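Local coordinates for D-alanyl-D-alanine carboxypeptidase DacB2 (PDB 4RYE), which removes the terminal D-alanine from synthetic pentapeptides in vitro as a D,D-carboxypeptidase of the peptidase S11 family, and probably trims peptidoglycan stem peptides in the cell wall, at residues A[50-53]-A[54-57]; A[56-60]-A[61-65]. All coordinates share one frame; numbering follows the deposited sequence.

Interaction 1 (A[50-53]-A[54-57])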
# COMPACT_ATOMS: atom_id res chain seq x y z
N LYS A 50 0.65 -5.25 1.62
CA LYS A 50 -0.75 -5.58 1.90
C LYS A 50 -1.68 -5.20 0.75
O LYS A 50 -2.76 -5.76 0.61
CB LYS A 50 -1.23 -4.91 3.20
CG LYS A 50 -0.63 -5.51 4.49
CD LYS A 50 -1.16 -4.75 5.70
CE LYS A 50 -0.85 -5.46 7.02
NZ LYS A 50 0.54 -5.21 7.45
N VAL A 51 -1.27 -4.24 -0.08
CA VAL A 51 -2.06 -3.89 -1.26
C VAL A 51 -2.11 -5.08 -2.23
O VAL A 51 -3.15 -5.37 -2.84
CB VAL A 51 -1.47 -2.66 -1.99
CG1 VAL A 51 -2.28 -2.34 -3.25
CG2 VAL A 51 -1.45 -1.44 -1.06
N LEU A 52 -0.99 -5.76 -2.38
CA LEU A 52 -0.93 -6.96 -3.21
C LEU A 52 -1.80 -8.08 -2.62
O LEU A 52 -2.47 -8.80 -3.36
CB LEU A 52 0.52 -7.42 -3.34
CG LEU A 52 0.80 -8.55 -4.32
CD1 LEU A 52 0.30 -8.16 -5.71
CD2 LEU A 52 2.29 -8.87 -4.34
N LEU A 53 -1.80 -8.23 -1.30
CA LEU A 53 -2.70 -9.20 -0.67
C LEU A 53 -4.15 -8.82 -0.95
O LEU A 53 -4.97 -9.68 -1.27
CB LEU A 53 -2.46 -9.26 0.84
CG LEU A 53 -3.47 -10.10 1.64
CD1 LEU A 53 -3.45 -11.55 1.20
CD2 LEU A 53 -3.17 -9.98 3.13
N ALA A 54 -4.48 -7.54 -0.84
CA ALA A 54 -5.83 -7.07 -1.12
C ALA A 54 -6.30 -7.41 -2.54
O ALA A 54 -7.45 -7.80 -2.74
CB ALA A 54 -5.96 -5.55 -0.85
N LEU A 55 -5.42 -7.25 -3.52
CA LEU A 55 -5.74 -7.63 -4.90
C LEU A 55 -6.12 -9.11 -5.03
O LEU A 55 -7.08 -9.45 -5.72
CB LEU A 55 -4.54 -7.37 -5.81
CG LEU A 55 -4.35 -5.97 -6.38
CD1 LEU A 55 -3.01 -5.91 -7.10
CD2 LEU A 55 -5.49 -5.64 -7.33
N VAL A 56 -5.35 -9.98 -4.40
CA VAL A 56 -5.64 -11.41 -4.44
C VAL A 56 -6.99 -11.68 -3.77
O VAL A 56 -7.83 -12.41 -4.32
CB VAL A 56 -4.54 -12.23 -3.74
CG1 VAL A 56 -4.97 -13.69 -3.59
CG2 VAL A 56 -3.23 -12.13 -4.51
N ALA A 57 -7.21 -11.09 -2.60
CA ALA A 57 -8.46 -11.29 -1.86
C ALA A 57 -9.66 -10.84 -2.67
O ALA A 57 -10.69 -11.52 -2.71
CB ALA A 57 -8.42 -10.55 -0.52
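A54 N, L55 N, V56 N and A57 N reach back one turn to the carbonyls of K50, V51, L52 and L53, four successive i to i+4 bonds of one unbroken helix. The A54 N to K50 O bond is 2.9 Å long, whereas V56 N stands 3.3 Å from L52 O. A57 N closes the set, 3.0 Å from L53 O.

The oxygens also carry aliphatic weight: A54 CB rests 3.4 Å from V51 O, and V56 CG2 lies 3.6 Å from L52 O. V56 holds CG1 anti to its nitrogen (chi1 171°), which leaves CG2 beside that nitrogen and over the preceding turn. Between side chains, L52 and L55 meet through their CD1 methyls at 4.2 Å.

Farther out, the helix is enclosed on several sides. L53 packs on L98 and A54 on L95 of helix 91-100, L52 reaches M124 of helix 117-130, and V51 and L55 share I161 of helix 155-166. The K50 side chain runs away from the following turn, extended as far as CE and bent only at the last bond, to NZ, which is gripped by hydrogen bonds to S47 OG, N104 OD1 and S142 O, with a weak one to S102 OG. S47 as the inferred acylated serine and K50 as the probable proton acceptor make this the SxxK motif at the start of a buried helix, as in penicillin-binding proteins and serine beta-lactamases.

Interaction 2 (A[56-60]-A[61-65]); sequences VALDE and LDLNS
The A57 carbonyl takes the L61 N-H, with L61 N 2.8 Å from A57 O, and this is the last bond of the helix across to the departing chain. L61 CB crowds the same oxygen at 3.2 Å. With CG anti to its carbonyl carbon (chi1 -61°), L61 brings CD1 back to within 4.0 Å of A57 CB. The other flat group at work is the D62 carboxylate: OD1 accepts the N64 N-H at 2.8 Å through its anti lone pair, on the edge away from OD2, and forms an Asx turn. D62 O has two donors, S65 N and S65 OG, the hydroxyl at 2.7 Å; the backbone bond closes a type I turn from D62 to S65.

Once L61 has left helical angles, a water ties the two segments together, donating to L58 O and to L61 O, each at 2.7 Å. On that flank the leucines L58 and L63 cross obliquely, CD2 to CD2 at 3.9 Å, so the exit is fastened by methyl contact as well as by the water. The carboxylates of D59 and E60 lead away from the loop to salt bridges with K127 and K123.

The two leucine contacts face different neighbours. L61 packs against L110 and M113 of helix 104-113, while L58 and L63 both touch V170 of helix 169-176. Helix 117-130 supplies the lysines for D59 and E60, and backbone bonds from L63 to R92 and S65 to A91 tie the loop, just ahead of strand 66-68, to the start of helix 91-100.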
# COMPACT_ATOMS: atom_id res chain seq x y z
N VAL A 56 -5.35 -9.98 -4.40
CA VAL A 56 -5.64 -11.41 -4.44
C VAL A 56 -6.99 -11.68 -3.77
O VAL A 56 -7.83 -12.41 -4.32
CB VAL A 56 -4.54 -12.23 -3.74
CG1 VAL A 56 -4.97 -13.69 -3.59
CG2 VAL A 56 -3.23 -12.13 -4.51
N ALA A 57 -7.21 -11.09 -2.60
CA ALA A 57 -8.46 -11.29 -1.86
C ALA A 57 -9.66 -10.84 -2.67
O ALA A 57 -10.69 -11.52 -2.71
CB ALA A 57 -8.42 -10.55 -0.52
N LEU A 58 -9.54 -9.68 -3.33
CA LEU A 58 -10.65 -9.15 -4.11
C LEU A 58 -10.92 -9.99 -5.35
O LEU A 58 -12.07 -10.08 -5.79
CB LEU A 58 -10.38 -7.70 -4.50
CG LEU A 58 -10.54 -6.72 -3.34
CD1 LEU A 58 -9.90 -5.39 -3.69
CD2 LEU A 58 -12.02 -6.56 -3.02
N ASP A 59 -9.89 -10.60 -5.90
CA ASP A 59 -10.09 -11.50 -7.04
C ASP A 59 -10.79 -12.80 -6.66
O ASP A 59 -11.63 -13.30 -7.40
CB ASP A 59 -8.77 -11.83 -7.73
CG ASP A 59 -8.28 -10.72 -8.64
OD1 ASP A 59 -8.98 -9.69 -8.77
OD2 ASP A 59 -7.20 -10.89 -9.24
N GLU A 60 -10.44 -13.37 -5.51
CA GLU A 60 -10.86 -14.73 -5.19
C GLU A 60 -12.00 -14.85 -4.19
O GLU A 60 -12.73 -15.84 -4.18
CB GLU A 60 -9.67 -15.54 -4.67
CG GLU A 60 -8.45 -15.48 -5.57
CD GLU A 60 -7.47 -16.63 -5.34
OE1 GLU A 60 -7.79 -17.55 -4.56
OE2 GLU A 60 -6.39 -16.60 -5.97
N LEU A 61 -12.16 -13.85 -3.33
CA LEU A 61 -13.08 -13.99 -2.20
C LEU A 61 -14.35 -13.17 -2.39
O LEU A 61 -14.29 -12.03 -2.85
CB LEU A 61 -12.39 -13.57 -0.90
CG LEU A 61 -11.14 -14.33 -0.44
CD1 LEU A 61 -10.53 -13.65 0.80
CD2 LEU A 61 -11.44 -15.81 -0.16
N ASP A 62 -15.49 -13.75 -2.04
CA ASP A 62 -16.74 -12.99 -1.95
C ASP A 62 -16.63 -12.06 -0.73
O ASP A 62 -16.13 -12.48 0.32
CB ASP A 62 -17.93 -13.94 -1.78
CG ASP A 62 -19.27 -13.22 -1.83
OD1 ASP A 62 -19.59 -12.47 -0.88
OD2 ASP A 62 -20.02 -13.42 -2.81
N LEU A 63 -17.09 -10.82 -0.85
CA LEU A 63 -16.90 -9.82 0.21
C LEU A 63 -17.70 -10.16 1.46
O LEU A 63 -17.36 -9.73 2.57
CB LEU A 63 -17.29 -8.42 -0.28
CG LEU A 63 -16.36 -7.70 -1.25
CD1 LEU A 63 -17.02 -6.40 -1.68
CD2 LEU A 63 -15.00 -7.43 -0.62
N ASN A 64 -18.76 -10.95 1.28
CA ASN A 64 -19.60 -11.35 2.39
C ASN A 64 -19.34 -12.78 2.86
O ASN A 64 -20.02 -13.28 3.75
CB ASN A 64 -21.08 -11.17 2.03
CG ASN A 64 -21.46 -9.71 1.88
OD1 ASN A 64 -21.23 -8.90 2.79
ND2 ASN A 64 -22.02 -9.35 0.73
N SER A 65 -18.36 -13.45 2.26
CA SER A 65 -18.01 -14.79 2.74
C SER A 65 -17.30 -14.63 4.08
O SER A 65 -16.65 -13.61 4.34
CB SER A 65 -17.15 -15.55 1.72
OG SER A 65 -15.93 -14.88 1.49
O HOH W 1 -14.12 -9.67 -4.13

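Interaction 1 lies wholly on helix 50-60; interaction 2 takes in its last turn and the loop that follows, sharing V56 and A57, with centres about 10 Å apart. The first is buried throughout: regular backbone bonding clothed in aliphatic side chains, its one polar end being the K50 amine in the active site. Interaction 2, its centre about 18 Å from that of the chain, lies at the surface, where the helix gives way to a loop and water, acidic side chains and turn bonds take over. Helices 91-100 and 117-130 serve both, the former through leucines at 50-57 and backbone bonds at 61-65, the latter through packing at each, its lysines also pairing with acids at interaction 2.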